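Local coordinates for protein 3-carboxy-cis,cis-muconate cycloisomerase (Pseudomonas putida, PDB 1RE5) that belongs to the fumarase/aspartase superfamily of largely helical proteins, here a cycloisomerase assembled from four copies of the same chain, at residues R22-G27 with V115-D120; G27-E32 with I79-A84; R37-A42 with V100-T105; L190-A195 with E211-Q216. One frame throughout, in Å; residues are numbered along the deposited sequence.

Interaction 1: R22-G27 with V115-D120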
loop_
_atom_site.group_PDB
_atom_site.type_symbol
_atom_site.label_atom_id
_atom_site.label_comp_id
_atom_site.label_asym_id
_atom_site.label_seq_id
_atom_site.Cartn_x
_atom_site.Cartn_y
_atom_site.Cartn_z
ATOM N N ARG D 22 3.539 0.136 29.219
ATOM C CA ARG D 22 3.239 1.001 30.339
ATOM C C ARG D 22 2.349 2.152 29.890
ATOM O O ARG D 22 1.351 2.464 30.544
ATOM C CB ARG D 22 4.540 1.542 30.920
ATOM C CG ARG D 22 4.401 2.301 32.234
ATOM C CD ARG D 22 5.042 3.669 32.105
ATOM N NE ARG D 22 4.132 4.633 31.484
ATOM C CZ ARG D 22 4.500 5.550 30.593
ATOM N NH1 ARG D 22 5.762 5.629 30.203
ATOM N NH2 ARG D 22 3.607 6.404 30.106
ATOM N N GLY D 23 2.705 2.776 28.770
ATOM C CA GLY D 23 1.928 3.898 28.265
ATOM C C GLY D 23 0.526 3.508 27.855
ATOM O O GLY D 23 -0.441 4.240 28.082
ATOM N N ARG D 24 0.416 2.340 27.244
ATOM C CA ARG D 24 -0.873 1.837 26.795
ATOM C C ARG D 24 -1.774 1.591 28.017
ATOM O O ARG D 24 -2.911 2.075 28.076
ATOM C CB ARG D 24 -0.652 0.544 26.006
ATOM C CG ARG D 24 -1.898 -0.078 25.459
ATOM C CD ARG D 24 -1.533 -1.028 24.346
ATOM N NE ARG D 24 -1.781 -0.447 23.029
ATOM C CZ ARG D 24 -1.218 -0.887 21.909
ATOM N NH1 ARG D 24 -0.368 -1.905 21.951
ATOM N NH2 ARG D 24 -1.521 -0.326 20.749
ATOM N N LEU D 25 -1.243 0.843 28.985
ATOM C CA LEU D 25 -1.951 0.534 30.216
ATOM C C LEU D 25 -2.371 1.820 30.921
ATOM O O LEU D 25 -3.540 2.003 31.254
ATOM C CB LEU D 25 -1.051 -0.289 31.146
ATOM C CG LEU D 25 -1.239 -1.807 31.218
ATOM C CD1 LEU D 25 -2.008 -2.348 30.008
ATOM C CD2 LEU D 25 0.119 -2.452 31.320
ATOM N N GLN D 26 -1.423 2.725 31.130
ATOM C CA GLN D 26 -1.743 3.960 31.827
ATOM C C GLN D 26 -2.883 4.728 31.202
ATOM O O GLN D 26 -3.723 5.288 31.912
ATOM C CB GLN D 26 -0.531 4.874 31.921
ATOM C CG GLN D 26 -0.665 5.913 33.027
ATOM C CD GLN D 26 -0.940 5.275 34.383
ATOM O OE1 GLN D 26 -0.143 4.458 34.889
ATOM N NE2 GLN D 26 -2.071 5.640 34.981
ATOM N N GLY D 27 -2.912 4.767 29.876
ATOM C CA GLY D 27 -3.978 5.484 29.196
ATOM C C GLY D 27 -5.342 4.963 29.617
ATOM O O GLY D 27 -6.235 5.738 29.951
ATOM N N VAL D 115 -6.411 7.936 22.595
ATOM C CA VAL D 115 -6.470 9.372 22.376
ATOM C C VAL D 115 -5.573 10.087 23.362
ATOM O O VAL D 115 -4.923 11.075 23.016
ATOM C CB VAL D 115 -7.903 9.920 22.496
ATOM C CG1 VAL D 115 -7.880 11.439 22.464
ATOM C CG2 VAL D 115 -8.756 9.398 21.338
ATOM N N LEU D 116 -5.517 9.598 24.594
ATOM C CA LEU D 116 -4.643 10.241 25.569
ATOM C C LEU D 116 -3.196 10.092 25.104
ATOM O O LEU D 116 -2.422 11.049 25.157
ATOM C CB LEU D 116 -4.829 9.633 26.967
ATOM C CG LEU D 116 -6.172 9.962 27.642
ATOM C CD1 LEU D 116 -6.212 9.332 29.027
ATOM C CD2 LEU D 116 -6.373 11.471 27.732
ATOM N N GLN D 117 -2.832 8.900 24.634
ATOM C CA GLN D 117 -1.467 8.677 24.159
ATOM C C GLN D 117 -1.208 9.539 22.939
ATOM O O GLN D 117 -0.128 10.106 22.780
ATOM C CB GLN D 117 -1.238 7.210 23.799
ATOM C CG GLN D 117 -1.447 6.274 24.952
ATOM C CD GLN D 117 -1.180 4.841 24.582
ATOM O OE1 GLN D 117 -0.031 4.427 24.459
ATOM N NE2 GLN D 117 -2.246 4.070 24.388
ATOM N N LEU D 118 -2.207 9.644 22.076
ATOM C CA LEU D 118 -2.056 10.450 20.883
ATOM C C LEU D 118 -1.818 11.910 21.237
ATOM O O LEU D 118 -1.043 12.599 20.578
ATOM C CB LEU D 118 -3.288 10.306 19.997
ATOM C CG LEU D 118 -3.419 8.939 19.322
ATOM C CD1 LEU D 118 -4.616 8.960 18.375
ATOM C CD2 LEU D 118 -2.144 8.606 18.553
ATOM N N ARG D 119 -2.470 12.390 22.286
ATOM C CA ARG D 119 -2.274 13.778 22.665
ATOM C C ARG D 119 -0.821 13.998 23.105
ATOM O O ARG D 119 -0.194 14.984 22.712
ATOM C CB ARG D 119 -3.236 14.177 23.783
ATOM C CG ARG D 119 -3.093 15.635 24.197
ATOM C CD ARG D 119 -3.270 15.777 25.700
ATOM N NE ARG D 119 -4.662 16.009 26.071
ATOM C CZ ARG D 119 -5.259 15.460 27.122
ATOM N NH1 ARG D 119 -4.592 14.627 27.915
ATOM N NH2 ARG D 119 -6.517 15.773 27.388
ATOM N N ASP D 120 -0.275 13.085 23.905
ATOM C CA ASP D 120 1.109 13.230 24.341
ATOM C C ASP D 120 2.013 13.194 23.132
ATOM O O ASP D 120 3.014 13.907 23.088
ATOM C CB ASP D 120 1.528 12.116 25.299
ATOM C CG ASP D 120 1.012 12.335 26.696
ATOM O OD1 ASP D 120 0.619 13.477 27.013
ATOM O OD2 ASP D 120 1.014 11.366 27.481
#

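Interaction 2: G27-E32 with I79-A84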
loop_
_atom_site.group_PDB
_atom_site.type_symbol
_atom_site.label_atom_id
_atom_site.label_comp_id
_atom_site.label_asym_id
_atom_site.label_seq_id
_atom_site.Cartn_x
_atom_site.Cartn_y
_atom_site.Cartn_z
ATOM N N GLY D 27 -2.912 4.767 29.876
ATOM C CA GLY D 27 -3.978 5.484 29.196
ATOM C C GLY D 27 -5.342 4.963 29.617
ATOM O O GLY D 27 -6.235 5.738 29.951
ATOM N N MET D 28 -5.503 3.642 29.611
ATOM C CA MET D 28 -6.771 3.031 29.988
ATOM C C MET D 28 -7.085 3.233 31.475
ATOM O O MET D 28 -8.224 3.542 31.847
ATOM C CB MET D 28 -6.759 1.539 29.640
ATOM C CG MET D 28 -6.764 1.268 28.150
ATOM S SD MET D 28 -6.852 -0.476 27.743
ATOM C CE MET D 28 -5.139 -0.961 27.783
ATOM N N LEU D 29 -6.081 3.067 32.326
ATOM C CA LEU D 29 -6.290 3.268 33.748
ATOM C C LEU D 29 -6.722 4.713 33.993
ATOM O O LEU D 29 -7.626 4.967 34.796
ATOM C CB LEU D 29 -5.014 2.941 34.518
ATOM C CG LEU D 29 -4.659 1.456 34.416
ATOM C CD1 LEU D 29 -3.276 1.192 35.016
ATOM C CD2 LEU D 29 -5.733 0.637 35.107
ATOM N N ASP D 30 -6.089 5.653 33.293
ATOM C CA ASP D 30 -6.442 7.069 33.425
ATOM C C ASP D 30 -7.927 7.244 33.131
ATOM O O ASP D 30 -8.625 8.048 33.768
ATOM C CB ASP D 30 -5.630 7.916 32.442
ATOM C CG ASP D 30 -4.244 8.248 32.963
ATOM O OD1 ASP D 30 -3.724 7.505 33.833
ATOM O OD2 ASP D 30 -3.671 9.252 32.491
ATOM N N PHE D 31 -8.404 6.483 32.151
ATOM C CA PHE D 31 -9.804 6.529 31.772
ATOM C C PHE D 31 -10.665 6.017 32.925
ATOM O O PHE D 31 -11.632 6.672 33.316
ATOM C CB PHE D 31 -10.051 5.664 30.540
ATOM C CG PHE D 31 -11.508 5.467 30.230
ATOM C CD1 PHE D 31 -12.256 6.493 29.643
ATOM C CD2 PHE D 31 -12.144 4.267 30.561
ATOM C CE1 PHE D 31 -13.608 6.331 29.389
ATOM C CE2 PHE D 31 -13.505 4.096 30.312
ATOM C CZ PHE D 31 -14.240 5.132 29.722
ATOM N N GLU D 32 -10.305 4.850 33.462
ATOM C CA GLU D 32 -11.045 4.238 34.572
ATOM C C GLU D 32 -11.170 5.160 35.786
ATOM O O GLU D 32 -12.268 5.351 36.329
ATOM C CB GLU D 32 -10.377 2.925 34.981
ATOM C CG GLU D 32 -10.431 1.860 33.883
ATOM C CD GLU D 32 -11.861 1.541 33.434
ATOM O OE1 GLU D 32 -12.036 0.993 32.328
ATOM O OE2 GLU D 32 -12.815 1.829 34.185
ATOM N N ILE D 79 -10.981 -5.763 28.846
ATOM C CA ILE D 79 -11.499 -6.705 29.832
ATOM C C ILE D 79 -10.457 -7.366 30.748
ATOM O O ILE D 79 -10.691 -7.486 31.953
ATOM C CB ILE D 79 -12.439 -7.801 29.207
ATOM C CG1 ILE D 79 -11.642 -9.021 28.781
ATOM C CG2 ILE D 79 -13.227 -7.228 28.047
ATOM C CD1 ILE D 79 -12.525 -10.196 28.413
ATOM N N PRO D 80 -9.296 -7.785 30.215
ATOM C CA PRO D 80 -8.357 -8.400 31.157
ATOM C C PRO D 80 -7.792 -7.370 32.123
ATOM O O PRO D 80 -7.471 -7.686 33.269
ATOM C CB PRO D 80 -7.278 -8.981 30.249
ATOM C CG PRO D 80 -8.019 -9.275 29.003
ATOM C CD PRO D 80 -8.853 -8.021 28.836
ATOM N N LEU D 81 -7.666 -6.133 31.661
ATOM C CA LEU D 81 -7.134 -5.084 32.517
ATOM C C LEU D 81 -8.141 -4.752 33.607
ATOM O O LEU D 81 -7.786 -4.676 34.786
ATOM C CB LEU D 81 -6.844 -3.817 31.717
ATOM C CG LEU D 81 -6.360 -2.666 32.603
ATOM C CD1 LEU D 81 -5.023 -3.054 33.214
ATOM C CD2 LEU D 81 -6.236 -1.384 31.800
ATOM N N VAL D 82 -9.394 -4.544 33.198
ATOM C CA VAL D 82 -10.463 -4.209 34.129
ATOM C C VAL D 82 -10.587 -5.292 35.193
ATOM O O VAL D 82 -10.726 -4.987 36.377
ATOM C CB VAL D 82 -11.813 -4.030 33.393
ATOM C CG1 VAL D 82 -12.940 -3.885 34.402
ATOM C CG2 VAL D 82 -11.765 -2.786 32.509
ATOM N N LYS D 83 -10.521 -6.552 34.778
ATOM C CA LYS D 83 -10.603 -7.652 35.732
ATOM C C LYS D 83 -9.439 -7.566 36.727
ATOM O O LYS D 83 -9.632 -7.683 37.933
ATOM C CB LYS D 83 -10.555 -8.996 35.002
ATOM C CG LYS D 83 -10.708 -10.203 35.910
ATOM C CD LYS D 83 -10.684 -11.499 35.099
ATOM C CE LYS D 83 -10.980 -12.731 35.957
ATOM N NZ LYS D 83 -12.349 -12.672 36.554
ATOM N N ALA D 84 -8.234 -7.351 36.216
ATOM C CA ALA D 84 -7.060 -7.256 37.070
ATOM C C ALA D 84 -7.176 -6.048 37.994
ATOM O O ALA D 84 -6.731 -6.087 39.143
ATOM C CB ALA D 84 -5.791 -7.149 36.218
#

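Interaction 3: R37-A42 with V100-T105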
loop_
_atom_site.group_PDB
_atom_site.type_symbol
_atom_site.label_atom_id
_atom_site.label_comp_id
_atom_site.label_asym_id
_atom_site.label_seq_id
_atom_site.Cartn_x
_atom_site.Cartn_y
_atom_site.Cartn_z
ATOM N N ARG D 37 -14.526 9.087 39.034
ATOM C CA ARG D 37 -14.587 10.475 39.455
ATOM C C ARG D 37 -15.822 11.167 38.865
ATOM O O ARG D 37 -16.586 11.824 39.578
ATOM C CB ARG D 37 -13.317 11.182 38.985
ATOM C CG ARG D 37 -12.791 12.268 39.893
ATOM C CD ARG D 37 -11.480 12.795 39.325
ATOM N NE ARG D 37 -10.498 11.725 39.156
ATOM C CZ ARG D 37 -9.605 11.664 38.163
ATOM N NH1 ARG D 37 -9.563 12.615 37.233
ATOM N NH2 ARG D 37 -8.745 10.650 38.102
ATOM N N ALA D 38 -16.027 11.005 37.563
ATOM C CA ALA D 38 -17.145 11.656 36.889
ATOM C C ALA D 38 -18.496 11.104 37.290
ATOM O O ALA D 38 -19.478 11.839 37.352
ATOM C CB ALA D 38 -16.978 11.562 35.368
ATOM N N GLU D 39 -18.561 9.809 37.555
ATOM C CA GLU D 39 -19.834 9.211 37.927
ATOM C C GLU D 39 -20.169 9.505 39.387
ATOM O O GLU D 39 -21.346 9.561 39.768
ATOM C CB GLU D 39 -19.801 7.703 37.656
ATOM C CG GLU D 39 -19.562 7.384 36.189
ATOM C CD GLU D 39 -19.645 5.907 35.883
ATOM O OE1 GLU D 39 -18.934 5.114 36.546
ATOM O OE2 GLU D 39 -20.416 5.538 34.971
ATOM N N ALA D 40 -19.132 9.710 40.200
ATOM C CA ALA D 40 -19.333 10.019 41.610
ATOM C C ALA D 40 -20.060 11.357 41.710
ATOM O O ALA D 40 -21.031 11.498 42.449
ATOM C CB ALA D 40 -17.998 10.097 42.326
ATOM N N SER D 41 -19.587 12.334 40.942
ATOM C CA SER D 41 -20.178 13.663 40.932
ATOM C C SER D 41 -21.550 13.688 40.276
ATOM O O SER D 41 -22.148 14.754 40.127
ATOM C CB SER D 41 -19.262 14.630 40.194
ATOM O OG SER D 41 -19.042 14.177 38.871
ATOM N N ALA D 42 -22.037 12.520 39.871
ATOM C CA ALA D 42 -23.351 12.415 39.243
ATOM C C ALA D 42 -24.235 11.598 40.177
ATOM O O ALA D 42 -25.423 11.375 39.914
ATOM C CB ALA D 42 -23.231 11.728 37.896
ATOM N N VAL D 100 -16.034 -0.081 39.383
ATOM C CA VAL D 100 -15.050 0.117 38.337
ATOM C C VAL D 100 -15.629 -0.205 36.961
ATOM O O VAL D 100 -16.379 -1.174 36.799
ATOM C CB VAL D 100 -13.794 -0.763 38.587
ATOM C CG1 VAL D 100 -14.173 -2.225 38.579
ATOM C CG2 VAL D 100 -12.742 -0.489 37.529
ATOM N N HIS D 101 -15.299 0.639 35.983
ATOM C CA HIS D 101 -15.726 0.448 34.597
ATOM C C HIS D 101 -17.244 0.417 34.453
ATOM O O HIS D 101 -17.775 -0.243 33.566
ATOM C CB HIS D 101 -15.097 -0.857 34.076
ATOM C CG HIS D 101 -15.067 -0.975 32.587
ATOM N ND1 HIS D 101 -16.039 -1.642 31.870
ATOM C CD2 HIS D 101 -14.179 -0.513 31.676
ATOM C CE1 HIS D 101 -15.750 -1.588 30.582
ATOM N NE2 HIS D 101 -14.627 -0.908 30.437
ATOM N N LEU D 102 -17.938 1.154 35.313
ATOM C CA LEU D 102 -19.400 1.185 35.294
ATOM C C LEU D 102 -20.045 1.888 34.095
ATOM O O LEU D 102 -19.827 3.084 33.865
ATOM C CB LEU D 102 -19.923 1.833 36.581
ATOM C CG LEU D 102 -21.452 1.916 36.733
ATOM C CD1 LEU D 102 -22.038 0.509 36.806
ATOM C CD2 LEU D 102 -21.815 2.712 37.985
ATOM N N GLY D 103 -20.852 1.137 33.345
ATOM C CA GLY D 103 -21.550 1.696 32.198
ATOM C C GLY D 103 -20.735 1.877 30.929
ATOM O O GLY D 103 -21.258 2.364 29.919
ATOM N N ALA D 104 -19.466 1.480 30.974
ATOM C CA ALA D 104 -18.575 1.622 29.832
ATOM C C ALA D 104 -18.277 0.286 29.160
ATOM O O ALA D 104 -18.335 -0.779 29.788
ATOM C CB ALA D 104 -17.265 2.282 30.275
ATOM N N THR D 105 -17.950 0.350 27.873
ATOM C CA THR D 105 -17.631 -0.845 27.119
ATOM C C THR D 105 -16.117 -0.863 26.936
ATOM O O THR D 105 -15.463 0.153 27.144
ATOM C CB THR D 105 -18.390 -0.842 25.756
ATOM O OG1 THR D 105 -18.211 -2.099 25.101
ATOM C CG2 THR D 105 -17.898 0.268 24.858
#

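Interaction 4: L190-A195 with E211-Q216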
loop_
_atom_site.group_PDB
_atom_site.type_symbol
_atom_site.label_atom_id
_atom_site.label_comp_id
_atom_site.label_asym_id
_atom_site.label_seq_id
_atom_site.Cartn_x
_atom_site.Cartn_y
_atom_site.Cartn_z
ATOM N N LEU D 190 -13.412 12.481 23.309
ATOM C CA LEU D 190 -13.644 11.355 24.194
ATOM C C LEU D 190 -14.402 10.244 23.467
ATOM O O LEU D 190 -15.169 10.515 22.540
ATOM C CB LEU D 190 -14.465 11.806 25.404
ATOM C CG LEU D 190 -14.966 10.669 26.306
ATOM C CD1 LEU D 190 -13.829 10.206 27.214
ATOM C CD2 LEU D 190 -16.168 11.138 27.111
ATOM N N GLN D 191 -14.168 9.001 23.882
ATOM C CA GLN D 191 -14.872 7.857 23.309
ATOM C C GLN D 191 -15.653 7.239 24.457
ATOM O O GLN D 191 -15.100 6.479 25.269
ATOM C CB GLN D 191 -13.918 6.795 22.757
ATOM C CG GLN D 191 -14.672 5.636 22.112
ATOM C CD GLN D 191 -15.252 6.009 20.756
ATOM O OE1 GLN D 191 -14.639 5.734 19.719
ATOM N NE2 GLN D 191 -16.420 6.649 20.754
ATOM N N PHE D 192 -16.940 7.565 24.524
ATOM C CA PHE D 192 -17.793 7.059 25.592
ATOM C C PHE D 192 -19.167 6.752 25.011
ATOM O O PHE D 192 -19.985 7.656 24.814
ATOM C CB PHE D 192 -17.895 8.123 26.693
ATOM C CG PHE D 192 -18.531 7.638 27.962
ATOM C CD1 PHE D 192 -18.033 6.510 28.620
ATOM C CD2 PHE D 192 -19.604 8.324 28.520
ATOM C CE1 PHE D 192 -18.601 6.076 29.825
ATOM C CE2 PHE D 192 -20.173 7.901 29.715
ATOM C CZ PHE D 192 -19.669 6.771 30.372
ATOM N N GLY D 193 -19.417 5.481 24.729
ATOM C CA GLY D 193 -20.691 5.120 24.152
ATOM C C GLY D 193 -21.277 3.855 24.726
ATOM O O GLY D 193 -22.452 3.569 24.505
ATOM N N GLY D 194 -20.475 3.091 25.462
ATOM C CA GLY D 194 -20.979 1.857 26.040
ATOM C C GLY D 194 -21.280 0.780 25.000
ATOM O O GLY D 194 -21.213 1.023 23.793
ATOM N N ALA D 195 -21.636 -0.406 25.489
ATOM C CA ALA D 195 -21.927 -1.583 24.670
ATOM C C ALA D 195 -22.256 -1.366 23.202
ATOM O O ALA D 195 -21.635 -1.989 22.335
ATOM C CB ALA D 195 -23.029 -2.399 25.309
ATOM N N GLU D 211 -20.173 14.514 30.010
ATOM C CA GLU D 211 -19.539 15.825 30.075
ATOM C C GLU D 211 -18.530 15.901 31.212
ATOM O O GLU D 211 -17.427 16.424 31.042
ATOM C CB GLU D 211 -20.611 16.901 30.204
ATOM C CG GLU D 211 -21.712 16.679 29.181
ATOM C CD GLU D 211 -22.455 17.938 28.806
ATOM O OE1 GLU D 211 -22.955 18.627 29.726
ATOM O OE2 GLU D 211 -22.545 18.229 27.587
ATOM N N ALA D 212 -18.899 15.358 32.366
ATOM C CA ALA D 212 -17.999 15.352 33.507
ATOM C C ALA D 212 -16.722 14.613 33.121
ATOM O O ALA D 212 -15.615 15.083 33.387
ATOM C CB ALA D 212 -18.657 14.661 34.687
ATOM N N LEU D 213 -16.887 13.454 32.484
ATOM C CA LEU D 213 -15.758 12.624 32.061
ATOM C C LEU D 213 -14.822 13.338 31.084
ATOM O O LEU D 213 -13.596 13.290 31.234
ATOM C CB LEU D 213 -16.276 11.334 31.426
ATOM C CG LEU D 213 -15.218 10.342 30.939
ATOM C CD1 LEU D 213 -14.152 10.127 32.013
ATOM C CD2 LEU D 213 -15.907 9.024 30.574
ATOM N N ALA D 214 -15.409 13.996 30.087
ATOM C CA ALA D 214 -14.637 14.720 29.087
ATOM C C ALA D 214 -13.784 15.774 29.773
ATOM O O ALA D 214 -12.565 15.835 29.575
ATOM C CB ALA D 214 -15.573 15.373 28.087
ATOM N N GLU D 215 -14.443 16.598 30.584
ATOM C CA GLU D 215 -13.793 17.667 31.329
ATOM C C GLU D 215 -12.663 17.137 32.220
ATOM O O GLU D 215 -11.597 17.748 32.333
ATOM C CB GLU D 215 -14.841 18.372 32.169
ATOM C CG GLU D 215 -14.317 19.508 32.991
ATOM C CD GLU D 215 -15.390 20.052 33.901
ATOM O OE1 GLU D 215 -15.869 19.283 34.779
ATOM O OE2 GLU D 215 -15.762 21.238 33.732
ATOM N N GLN D 216 -12.907 15.995 32.849
ATOM C CA GLN D 216 -11.919 15.356 33.715
ATOM C C GLN D 216 -10.623 15.056 32.982
ATOM O O GLN D 216 -9.531 15.253 33.516
ATOM C CB GLN D 216 -12.478 14.040 34.264
ATOM C CG GLN D 216 -13.383 14.216 35.459
ATOM C CD GLN D 216 -12.616 14.662 36.682
ATOM O OE1 GLN D 216 -13.156 15.341 37.555
ATOM N NE2 GLN D 216 -11.348 14.275 36.755
#

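Interaction 1: R22-G27 with V115-D120
Gln117 reaches across a buried helix-helix contact to Gly23 and Arg24, at the point where helix 21-40 of the N-terminal region meets helix 106-142. The latter is one of the long helices of the central bundle in the fumarase/aspartase superfamily. The two short segments run closer to antiparallel than parallel, at 123° between their N-to-C directions, and their axes come within 9.4 Å. Two glycines probably help the helices come this close: Gly23 and Gly27, one helical turn apart, present bare backbone to the bundle helix, and the CA atoms of Gly27 and Leu116 lie 6.0 Å apart.

Gln117 buries the most surface of any residue in the contact. Its CG turns away from its own carbonyl carbon (chi1 -60°) and the chain then runs straight out, carrying the amide group across to the glycine. CD sits 3.7 Å from Arg24 CA, so the end of the side chain packs on the backbone of Gly23 and Arg24. Phe19 and Ile18 also touch this side chain. Arg24 contributes mainly backbone here, since its guanidinium group leads off to a salt bridge with Glu325, and its side chain packs on Phe6 of a second subunit. Arg22 likewise points its charge elsewhere, to Glu17. One turn beyond Gly23, Gly27 meets Leu116, whose CD1 methyl lies 3.7 Å from Gly27 O.

Interaction 2: G27-E32 with I79-A84
Leu81 pushes one methyl group between Met28 and Leu29, and this small apolar cluster is the tight part of the contact between helix 21-40 and helix 78-92. Its CD2 lies 3.7 Å from Met28 CB and 3.9 Å from Leu29 CD2, so a single branch of the leucine serves both partners. With CG of Leu81 anti to the backbone N (chi1 177°), the side chain reaches out to meet them at an oblique angle. Met28 bends back at its thioether, which brings its terminal CE within 4.2 Å of the same Leu81 CD2. The backbones stay well apart: the axes pass 11.1 Å from each other, with a signed crossing angle of -58°.

One turn on, the contact is looser and more polar. Glu32 and Val82 meet at about a right angle through a single approach, Glu32 OE1 to Val82 CG2 at 3.8 Å, and Val82 is partly exposed to solvent. The carboxylate, bent at chi2, also lies with OE1 in the plane of the Phe31 ring, at its edge. His101, from the loop before helix 106-142, lies next to Glu32 and Val82 on this side, while Tyr62 packs on Leu29 and Ser77 on Met28. The whole is apolar packing of two crossing helices, with one leucine methyl against two neighbours, here within the N-terminal helical region of a fumarase/aspartase-type subunit.

Interaction 3: R37-A42 with V100-T105
Glu39 and Leu102 make the contact between the end of helix 21-40 and a type II beta turn, His101 to Ala104, in the loop leading to helix 106-142. The glutamate carries it through its carboxylate. Its CG lies opposite the carbonyl carbon (chi1 -61°), and the chain then extends toward the turn, bringing OE1 to 3.4 Å from Leu102 CB and OE2 to 2.8 Å from Leu102 O. The acid group thus sits beside both the side chain and the carbonyl of the same residue. Leu102 slants across it, with CD2 4.0 Å from OE1 of Glu39.

Around this pair, the turn probably sets the direction of the Leu102 carbonyl, which belongs to its central peptide. Leu102 and Gly103 occupy its two central positions, and the positive phi of Gly103 (78°) is a conformation that glycine adopts readily. Further on, Thr105 N donates a hydrogen bond to Asp108 OD2, just as helix 106-142 begins. On the glutamate side, Val209, Leu44 and Leu202 pack against Glu39, and Arg37 keeps a salt bridge to Glu54.

The helix itself is closed off next to Glu39. Ala42 N donates to Glu39 O at 3.0 Å, a bond that spans three residues as the chain leaves the helix. Ser41 folds back in the same turn, its OG donating to Ala38 O at 2.8 Å from a position 45° above the carbonyl plane.

Interaction 4: L190-A195 with E211-Q216
Leu213 lays its CD2 methyl over one face of the Phe192 ring, and this CH-pi contact is one of the apolar contacts joining the loop segment 190-195 to helix 206-217. The methyl lies 3.9 Å from the ring centroid and only 15° off the ring normal, shifted slightly toward the rim, so that its closest ring atom, Phe192 CD1, is 3.8 Å from Leu213 CD2. Both side chains leave the backbone with CG anti to the N atom, Phe192 at chi1 -169° and Leu213 at -179°, which sends the ring and the leucine out toward each other.

Leu190 comes at Leu213 from another direction. The two leucines stand at about a right angle, and the Leu190 branches straddle the branch point of Leu213: CD1 of Leu190 is 4.0 Å from Leu213 CG, and CD2 of Leu190 is equally far from that atom. The same CD2 extends to Ala214, 4.4 Å from its CB, so Leu190 meets two successive residues of the helix. The CA atoms of Leu190 and Ala214 are 6.0 Å apart.

Several other parts of the fold hold the segment in place. Asp108 accepts from the backbone N atoms of Gly193 and Gly194, while helix 21-40, through Phe31, Ala34 and Ala38, packs on Leu213. Ala195 touches Thr158 of a third subunit. The arrangement is that of a loop packed by aliphatic and aromatic side chains on a short helix, within the helical framework of the fumarase/aspartase superfamily.

Helix 21-40 is common to interactions 1, 2 and 3, used in order along its length, and interactions 1 and 2 share Gly27, with centres 12 Å apart. Its partners come later in the chain: helix 78-92, the turn before helix 106-142, and helix 106-142 itself. Interactions 2 and 3 are nested inside the loop closed by interaction 1, and their own segments alternate. Interaction 4 follows them along the chain, yet its centre lies about 9 Å from that of interaction 3, and Phe31 of segment 27-32 also meets the Phe192 ring. Together they join helix 21-40 to these partners, while interaction 4 adds helix 206-217, all on the same side of the chain's centre.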